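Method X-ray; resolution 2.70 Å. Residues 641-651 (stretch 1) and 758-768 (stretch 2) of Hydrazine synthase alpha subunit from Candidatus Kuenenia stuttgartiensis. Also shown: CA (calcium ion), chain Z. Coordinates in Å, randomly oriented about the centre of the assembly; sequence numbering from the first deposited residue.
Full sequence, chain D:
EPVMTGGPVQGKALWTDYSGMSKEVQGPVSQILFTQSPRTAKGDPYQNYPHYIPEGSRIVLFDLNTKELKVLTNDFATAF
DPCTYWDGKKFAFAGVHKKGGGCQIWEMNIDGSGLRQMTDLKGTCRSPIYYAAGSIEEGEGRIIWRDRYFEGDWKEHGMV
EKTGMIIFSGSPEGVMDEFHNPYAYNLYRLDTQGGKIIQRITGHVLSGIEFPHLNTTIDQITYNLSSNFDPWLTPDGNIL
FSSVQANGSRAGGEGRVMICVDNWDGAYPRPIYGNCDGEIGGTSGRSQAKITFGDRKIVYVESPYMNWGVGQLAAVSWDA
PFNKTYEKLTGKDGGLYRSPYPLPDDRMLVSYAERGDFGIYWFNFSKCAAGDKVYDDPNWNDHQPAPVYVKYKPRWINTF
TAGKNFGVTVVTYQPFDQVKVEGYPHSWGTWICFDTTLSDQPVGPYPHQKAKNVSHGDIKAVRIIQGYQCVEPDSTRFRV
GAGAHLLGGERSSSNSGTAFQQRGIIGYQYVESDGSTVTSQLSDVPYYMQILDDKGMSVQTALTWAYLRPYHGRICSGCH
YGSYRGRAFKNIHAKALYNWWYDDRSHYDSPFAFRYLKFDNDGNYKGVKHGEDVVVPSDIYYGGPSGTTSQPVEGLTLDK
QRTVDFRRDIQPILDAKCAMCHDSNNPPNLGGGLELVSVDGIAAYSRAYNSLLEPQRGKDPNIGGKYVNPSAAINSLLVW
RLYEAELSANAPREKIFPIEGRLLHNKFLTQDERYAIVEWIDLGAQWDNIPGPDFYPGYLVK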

ATOM      1  N   GLN D 641      -5.225  34.423  16.914  1.00 46.19           N
ATOM      2  CA  GLN D 641      -4.359  33.343  16.437  1.00 48.33           C
ATOM      3  C   GLN D 641      -4.099  33.457  14.933  1.00 55.96           C
ATOM      4  O   GLN D 641      -5.031  33.568  14.137  1.00 52.71           O
ATOM      5  CB  GLN D 641      -4.966  31.976  16.762  1.00 38.44           C
ATOM      6  CG  GLN D 641      -3.983  30.820  16.626  1.00 33.27           C
ATOM      7  CD  GLN D 641      -4.612  29.475  16.939  1.00 42.74           C
ATOM      8  OE1 GLN D 641      -5.674  29.137  16.417  1.00 55.66           O
ATOM      9  NE2 GLN D 641      -3.957  28.702  17.798  1.00 56.01           N
ATOM     10  N   ARG D 642      -2.824  33.419  14.556  1.00 53.63           N
ATOM     11  CA  ARG D 642      -2.412  33.695  13.182  1.00 48.40           C
ATOM     12  C   ARG D 642      -2.416  32.462  12.281  1.00 59.55           C
ATOM     13  O   ARG D 642      -2.034  31.368  12.698  1.00 51.29           O
ATOM     14  CB  ARG D 642      -1.016  34.327  13.175  1.00 55.18           C
ATOM     15  CG  ARG D 642      -0.552  34.813  11.810  1.00 55.49           C
ATOM     16  CD  ARG D 642       0.828  35.449  11.884  1.00 53.86           C
ATOM     17  NE  ARG D 642       1.866  34.481  12.231  1.00 73.45           N
ATOM     18  CZ  ARG D 642       2.626  33.849  11.343  1.00 67.73           C
ATOM     19  NH1 ARG D 642       2.468  34.083  10.047  1.00 61.03           N
ATOM     20  NH2 ARG D 642       3.547  32.985  11.748  1.00 53.18           N
ATOM     21  N   THR D 643      -2.852  32.659  11.040  1.00 52.01           N
ATOM     22  CA  THR D 643      -2.790  31.627  10.012  1.00 46.57           C
ATOM     23  C   THR D 643      -2.332  32.246   8.696  1.00 50.51           C
ATOM     24  O   THR D 643      -2.279  33.468   8.565  1.00 57.92           O
ATOM     25  CB  THR D 643      -4.147  30.935   9.801  1.00 64.45           C
ATOM     26  OG1 THR D 643      -3.967  29.745   9.022  1.00 48.03           O
ATOM     27  CG2 THR D 643      -5.114  31.865   9.083  1.00 52.60           C
ATOM     28  N   VAL D 644      -1.993  31.402   7.728  1.00 63.01           N
ATOM     29  CA  VAL D 644      -1.620  31.885   6.405  1.00 60.84           C
ATOM     30  C   VAL D 644      -2.724  31.593   5.394  1.00 61.94           C
ATOM     31  O   VAL D 644      -3.035  30.435   5.117  1.00 54.99           O
ATOM     32  CB  VAL D 644      -0.304  31.255   5.916  1.00 52.40           C
ATOM     33  CG1 VAL D 644       0.077  31.820   4.557  1.00 57.52           C
ATOM     34  CG2 VAL D 644       0.807  31.500   6.924  1.00 39.59           C
ATOM     35  N   ASP D 645      -3.317  32.652   4.855  1.00 62.53           N
ATOM     36  CA  ASP D 645      -4.381  32.525   3.866  1.00 62.99           C
ATOM     37  C   ASP D 645      -3.860  32.913   2.485  1.00 64.36           C
ATOM     38  O   ASP D 645      -3.225  33.955   2.328  1.00 56.30           O
ATOM     39  CB  ASP D 645      -5.578  33.395   4.254  1.00 54.28           C
ATOM     40  CG  ASP D 645      -6.792  33.140   3.384  1.00 70.45           C
ATOM     41  OD1 ASP D 645      -6.909  33.786   2.320  1.00 68.55           O
ATOM     42  OD2 ASP D 645      -7.632  32.299   3.767  1.00 46.74           O
ATOM     43  N   PHE D 646      -4.131  32.074   1.489  1.00 64.30           N
ATOM     44  CA  PHE D 646      -3.578  32.267   0.151  1.00 57.69           C
ATOM     45  C   PHE D 646      -4.037  33.571  -0.498  1.00 53.78           C
ATOM     46  O   PHE D 646      -3.266  34.231  -1.192  1.00 62.69           O
ATOM     47  CB  PHE D 646      -3.948  31.088  -0.752  1.00 58.98           C
ATOM     48  CG  PHE D 646      -3.323  31.153  -2.117  1.00 56.50           C
ATOM     49  CD1 PHE D 646      -2.021  30.730  -2.315  1.00 53.79           C
ATOM     50  CD2 PHE D 646      -4.037  31.637  -3.201  1.00 62.71           C
ATOM     51  CE1 PHE D 646      -1.440  30.788  -3.568  1.00 61.03           C
ATOM     52  CE2 PHE D 646      -3.463  31.699  -4.456  1.00 59.42           C
ATOM     53  CZ  PHE D 646      -2.162  31.273  -4.640  1.00 56.34           C
ATOM     54  N   ARG D 647      -5.292  33.936  -0.269  1.00 54.18           N
ATOM     55  CA  ARG D 647      -5.865  35.129  -0.880  1.00 51.35           C
ATOM     56  C   ARG D 647      -5.335  36.407  -0.237  1.00 56.33           C
ATOM     57  O   ARG D 647      -5.029  37.381  -0.925  1.00 68.61           O
ATOM     58  CB  ARG D 647      -7.388  35.089  -0.782  1.00 60.81           C
ATOM     59  CG  ARG D 647      -7.993  33.783  -1.258  1.00 62.27           C
ATOM     60  CD  ARG D 647      -9.343  33.539  -0.612  1.00 70.80           C
ATOM     61  NE  ARG D 647      -9.228  33.370   0.832  1.00 63.51           N
ATOM     62  CZ  ARG D 647     -10.261  33.202   1.648  1.00 68.55           C
ATOM     63  NH1 ARG D 647     -11.496  33.182   1.163  1.00 71.68           N
ATOM     64  NH2 ARG D 647     -10.060  33.056   2.951  1.00 71.02           N
ATOM     65  N   ARG D 648      -5.238  36.393   1.088  1.00 64.92           N
ATOM     66  CA  ARG D 648      -4.810  37.564   1.845  1.00 55.52           C
ATOM     67  C   ARG D 648      -3.292  37.746   1.858  1.00 58.91           C
ATOM     68  O   ARG D 648      -2.795  38.872   1.831  1.00 64.29           O
ATOM     69  CB  ARG D 648      -5.326  37.467   3.281  1.00 73.34           C
ATOM     70  CG  ARG D 648      -5.096  38.715   4.116  1.00 61.48           C
ATOM     71  CD  ARG D 648      -4.575  38.352   5.494  1.00 42.34           C
ATOM     72  NE  ARG D 648      -5.425  37.372   6.163  1.00 54.79           N
ATOM     73  CZ  ARG D 648      -5.042  36.640   7.204  1.00 62.99           C
ATOM     74  NH1 ARG D 648      -3.817  36.771   7.693  1.00 55.32           N
ATOM     75  NH2 ARG D 648      -5.881  35.773   7.753  1.00 58.66           N
ATOM     76  N   ASP D 649      -2.561  36.637   1.896  1.00 69.23           N
ATOM     77  CA  ASP D 649      -1.122  36.677   2.136  1.00 54.75           C
ATOM     78  C   ASP D 649      -0.279  36.385   0.891  1.00 61.41           C
ATOM     79  O   ASP D 649       0.484  37.238   0.439  1.00 71.19           O
ATOM     80  CB  ASP D 649      -0.755  35.696   3.254  1.00 53.66           C
ATOM     81  CG  ASP D 649      -1.447  36.022   4.567  1.00 60.85           C
ATOM     82  OD1 ASP D 649      -1.595  37.223   4.878  1.00 63.50           O
ATOM     83  OD2 ASP D 649      -1.848  35.082   5.285  1.00 59.95           O
ATOM     84  N   ILE D 650      -0.413  35.177   0.351  1.00 55.00           N
ATOM     85  CA  ILE D 650       0.442  34.709  -0.742  1.00 53.55           C
ATOM     86  C   ILE D 650       0.168  35.383  -2.092  1.00 54.33           C
ATOM     87  O   ILE D 650       1.098  35.842  -2.770  1.00 60.64           O
ATOM     88  CB  ILE D 650       0.303  33.185  -0.929  1.00 51.02           C
ATOM     89  CG1 ILE D 650       0.564  32.457   0.393  1.00 45.37           C
ATOM     90  CG2 ILE D 650       1.246  32.689  -2.015  1.00 45.40           C
ATOM     91  CD1 ILE D 650       1.904  32.782   1.017  1.00 39.23           C
ATOM     92  N   GLN D 651      -1.103  35.429  -2.481  1.00 55.91           N
ATOM     93  CA  GLN D 651      -1.493  35.955  -3.790  1.00 48.76           C
ATOM     94  C   GLN D 651      -0.982  37.374  -4.086  1.00 57.94           C
ATOM     95  O   GLN D 651      -0.526  37.626  -5.198  1.00 59.03           O
ATOM     96  CB  GLN D 651      -3.018  35.920  -3.946  1.00 51.80           C
ATOM     97  CG  GLN D 651      -3.511  36.416  -5.301  1.00 64.67           C
ATOM     98  CD  GLN D 651      -3.289  35.407  -6.413  1.00 56.65           C
ATOM     99  OE1 GLN D 651      -3.722  34.258  -6.321  1.00 54.41           O
ATOM    100  NE2 GLN D 651      -2.608  35.832  -7.472  1.00 51.81           N
ATOM    101  N   VAL D 758       6.668  29.307   2.474  1.00 41.23           N
ATOM    102  CA  VAL D 758       7.080  28.099   3.189  1.00 37.06           C
ATOM    103  C   VAL D 758       6.043  27.680   4.230  1.00 42.02           C
ATOM    104  O   VAL D 758       5.632  26.517   4.279  1.00 47.49           O
ATOM    105  CB  VAL D 758       8.442  28.294   3.887  1.00 53.68           C
ATOM    106  CG1 VAL D 758       8.765  27.095   4.768  1.00 32.62           C
ATOM    107  CG2 VAL D 758       9.541  28.521   2.859  1.00 37.05           C
ATOM    108  N   GLU D 759       5.621  28.637   5.052  1.00 46.53           N
ATOM    109  CA  GLU D 759       4.597  28.397   6.063  1.00 48.24           C
ATOM    110  C   GLU D 759       3.293  27.933   5.431  1.00 47.58           C
ATOM    111  O   GLU D 759       2.653  27.002   5.925  1.00 38.28           O
ATOM    112  CB  GLU D 759       4.348  29.659   6.891  1.00 56.75           C
ATOM    113  CG  GLU D 759       5.392  29.923   7.958  1.00 57.03           C
ATOM    114  CD  GLU D 759       5.049  31.123   8.818  1.00 58.00           C
ATOM    115  OE1 GLU D 759       4.489  32.102   8.280  1.00 58.51           O
ATOM    116  OE2 GLU D 759       5.333  31.084  10.034  1.00 62.20           O
ATOM    117  N   TRP D 760       2.905  28.589   4.342  1.00 50.92           N
ATOM    118  CA  TRP D 760       1.686  28.232   3.627  1.00 50.79           C
ATOM    119  C   TRP D 760       1.709  26.776   3.179  1.00 54.36           C
ATOM    120  O   TRP D 760       0.737  26.047   3.368  1.00 47.99           O
ATOM    121  CB  TRP D 760       1.482  29.147   2.417  1.00 50.40           C
ATOM    122  CG  TRP D 760       0.398  28.678   1.494  1.00 60.67           C
ATOM    123  CD1 TRP D 760      -0.932  28.563   1.780  1.00 61.60           C
ATOM    124  CD2 TRP D 760       0.552  28.268   0.130  1.00 63.38           C
ATOM    125  NE1 TRP D 760      -1.614  28.101   0.680  1.00 45.10           N
ATOM    126  CE2 TRP D 760      -0.725  27.913  -0.346  1.00 62.10           C
ATOM    127  CE3 TRP D 760       1.646  28.164  -0.734  1.00 51.98           C
ATOM    128  CZ2 TRP D 760      -0.939  27.462  -1.647  1.00 58.33           C
ATOM    129  CZ3 TRP D 760       1.433  27.718  -2.025  1.00 40.86           C
ATOM    130  CH2 TRP D 760       0.151  27.372  -2.470  1.00 55.40           C
ATOM    131  N   ILE D 761       2.827  26.353   2.595  1.00 48.36           N
ATOM    132  CA  ILE D 761       2.955  24.978   2.125  1.00 50.71           C
ATOM    133  C   ILE D 761       2.984  23.980   3.283  1.00 49.80           C
ATOM    134  O   ILE D 761       2.326  22.939   3.232  1.00 45.02           O
ATOM    135  CB  ILE D 761       4.216  24.798   1.262  1.00 42.79           C
ATOM    136  CG1 ILE D 761       4.143  25.700   0.029  1.00 42.42           C
ATOM    137  CG2 ILE D 761       4.377  23.350   0.843  1.00 39.88           C
ATOM    138  CD1 ILE D 761       5.281  25.499  -0.943  1.00 40.70           C
ATOM    139  N   ASP D 762       3.738  24.304   4.330  1.00 48.17           N
ATOM    140  CA  ASP D 762       3.837  23.433   5.500  1.00 48.70           C
ATOM    141  C   ASP D 762       2.495  23.275   6.215  1.00 47.72           C
ATOM    142  O   ASP D 762       2.242  22.254   6.857  1.00 39.97           O
ATOM    143  CB  ASP D 762       4.885  23.969   6.477  1.00 50.47           C
ATOM    144  CG  ASP D 762       6.241  23.318   6.291  1.00 55.01           C
ATOM    145  OD1 ASP D 762       6.431  22.612   5.278  1.00 67.13           O
ATOM    146  OD2 ASP D 762       7.118  23.516   7.156  1.00 49.27           O
ATOM    147  N   LEU D 763       1.639  24.287   6.099  1.00 43.92           N
ATOM    148  CA  LEU D 763       0.311  24.251   6.703  1.00 37.84           C
ATOM    149  C   LEU D 763      -0.660  23.365   5.926  1.00 43.00           C
ATOM    150  O   LEU D 763      -1.785  23.133   6.366  1.00 45.83           O
ATOM    151  CB  LEU D 763      -0.267  25.663   6.815  1.00 36.32           C
ATOM    152  CG  LEU D 763       0.191  26.527   7.991  1.00 41.23           C
ATOM    153  CD1 LEU D 763      -0.302  27.951   7.816  1.00 46.03           C
ATOM    154  CD2 LEU D 763      -0.308  25.948   9.306  1.00 37.45           C
ATOM    155  N   GLY D 764      -0.223  22.865   4.775  1.00 53.80           N
ATOM    156  CA  GLY D 764      -1.085  22.069   3.922  1.00 42.95           C
ATOM    157  C   GLY D 764      -1.528  22.781   2.656  1.00 45.85           C
ATOM    158  O   GLY D 764      -2.329  22.245   1.891  1.00 39.65           O
ATOM    159  N   ALA D 765      -1.017  23.993   2.452  1.00 46.91           N
ATOM    160  CA  ALA D 765      -1.237  24.747   1.217  1.00 56.94           C
ATOM    161  C   ALA D 765      -2.715  24.967   0.913  1.00 58.11           C
ATOM    162  O   ALA D 765      -3.174  24.701  -0.198  1.00 63.17           O
ATOM    163  CB  ALA D 765      -0.559  24.044   0.044  1.00 49.61           C
ATOM    164  N   GLN D 766      -3.456  25.456   1.902  1.00 56.93           N
ATOM    165  CA  GLN D 766      -4.875  25.729   1.718  1.00 48.03           C
ATOM    166  C   GLN D 766      -5.097  26.988   0.888  1.00 43.50           C
ATOM    167  O   GLN D 766      -4.148  27.643   0.457  1.00 46.44           O
ATOM    168  CB  GLN D 766      -5.583  25.870   3.070  1.00 45.38           C
ATOM    169  CG  GLN D 766      -5.603  24.606   3.916  1.00 36.99           C
ATOM    170  CD  GLN D 766      -4.316  24.402   4.688  1.00 45.01           C
ATOM    171  OE1 GLN D 766      -3.413  25.237   4.644  1.00 55.77           O
ATOM    172  NE2 GLN D 766      -4.226  23.289   5.408  1.00 41.74           N
ATOM    173  N   TRP D 767      -6.367  27.308   0.675  1.00 43.15           N
ATOM    174  CA  TRP D 767      -6.791  28.499  -0.052  1.00 46.63           C
ATOM    175  C   TRP D 767      -7.556  29.393   0.907  1.00 53.59           C
ATOM    176  O   TRP D 767      -7.159  30.524   1.190  1.00 47.61           O
ATOM    177  CB  TRP D 767      -7.654  28.115  -1.258  1.00 39.91           C
ATOM    178  CG  TRP D 767      -8.609  29.182  -1.728  1.00 44.41           C
ATOM    179  CD1 TRP D 767      -9.905  29.355  -1.327  1.00 47.93           C
ATOM    180  CD2 TRP D 767      -8.366  30.180  -2.730  1.00 38.62           C
ATOM    181  NE1 TRP D 767     -10.469  30.418  -1.991  1.00 53.14           N
ATOM    182  CE2 TRP D 767      -9.548  30.939  -2.860  1.00 44.12           C
ATOM    183  CE3 TRP D 767      -7.260  30.514  -3.517  1.00 45.33           C
ATOM    184  CZ2 TRP D 767      -9.654  32.009  -3.748  1.00 48.40           C
ATOM    185  CZ3 TRP D 767      -7.368  31.579  -4.397  1.00 54.30           C
ATOM    186  CH2 TRP D 767      -8.556  32.313  -4.504  1.00 45.35           C
ATOM    187  N   ASP D 768      -8.663  28.861   1.414  1.00 46.26           N
ATOM    188  CA  ASP D 768      -9.460  29.566   2.392  1.00 64.47           C
ATOM    189  C   ASP D 768      -9.127  28.991   3.761  1.00 64.61           C
ATOM    190  O   ASP D 768      -9.562  27.894   4.105  1.00 68.65           O
ATOM    191  CB  ASP D 768     -10.946  29.401   2.062  1.00 70.11           C
ATOM    192  CG  ASP D 768     -11.808  30.469   2.681  1.00 74.98           C
ATOM    193  OD1 ASP D 768     -11.568  30.821   3.850  1.00 69.97           O
ATOM    194  OD2 ASP D 768     -12.728  30.959   1.994  1.00 90.38           O
TER
HETATM  195 CA    CA Z 902     -13.677  31.065   4.822  1.00 68.48          CA
HETATM  196  O   HOH W   1     -14.803  31.310   2.710  1.00 62.82           O
HETATM  197  O   HOH W   2     -14.051  28.706   4.823  1.00 56.96           O

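The two stretches, at least 110 residues apart in sequence wherever they touch, are joined by a buried apolar and aromatic core with an arginine–carboxylate salt bridge at each of two places, Arg642 with Glu759 and Arg647 with Asp768; together they bury 671 Å² of surface, both sides summed.

The core begins at Val644, whose CA lies 5.7 Å from Trp760 CA and whose CA-to-CB bond points toward the second stretch. Its CG1 lies 3.7 Å from Trp760 CB, and its CB lies 3.8 Å from Leu763 CD1, so a compact branched side chain fits between Trp760 and Leu763. One helical turn after Phe646, Ile650 CD1 approaches Trp760 CB at 3.9 Å. Ile650 CG1 stands over the indole face, 4.3 Å from the centroid of the Trp760 five-membered ring and 26° off its normal, a CH-pi contact.

Phe646, chi1 at t, reaches both tryptophans. Its CD1 is 3.5 Å from Trp760 CZ2, with the ring planes inclined at 40°; its CD2 is 3.4 Å from Trp767 CE3, where the two rings meet rim to rim at 35°. Neither pair is a stack, and the evidence for close packing is the short carbon–carbon distances. The position of Trp760 is also fixed from within its own stretch: Trp760 NE1 donates to Gln766 O at 2.6 Å with a nearly linear angle of 176°, which satisfies the indole's polar atom while leaving its carbon surface free for packing.

Backbone contact is slight. Phe646 N donates to Trp767 O at 3.4 Å and 139°, a weak bond.

Arg647 combines apolar and charged contacts. Its CG sits 3.5 Å from the centroid of the Trp767 six-membered ring, only 12° off the normal, so the aliphatic part of the side chain covers the indole face. Beyond it, Arg647 NH1 forms a salt bridge with Asp768 OD2 at 2.7 Å, while NH2 makes a weak bond to Asp768 OD1 at 2.8 Å and 116°. The guanidinium is steadied within stretch 1 by Asp645: Arg647 NE donates to Asp645 OD1 at 2.8 Å, and Arg647 NH2 to Asp645 OD2 at 2.7 Å. Asp645 is well suited to this N-cap position, since its OD1 also accepts weak capping bonds from Arg647 N at 3.1 Å and Arg648 N at 3.3 Å. Asp768 OD1 in turn binds the calcium ion CA at 2.3 Å, so this carboxylate meets two positive partners.

The other salt bridge joins Arg642, extended through chi1 and chi2 (both t), to Glu759. Arg642 NH2 donates to Glu759 OE2 at 3.1 Å and 165°; Arg642 NH1 reaches Glu759 OE1 at 3.3 Å, also at 165° but weak. The pairing of both terminal nitrogens with both carboxylate oxygens makes the contact bidentate.

Gly764 is the first residue after the helix to leave helical phi/psi and forms a Schellman motif; at its backbone angles, a CB would be jammed against the preceding carbonyl oxygen.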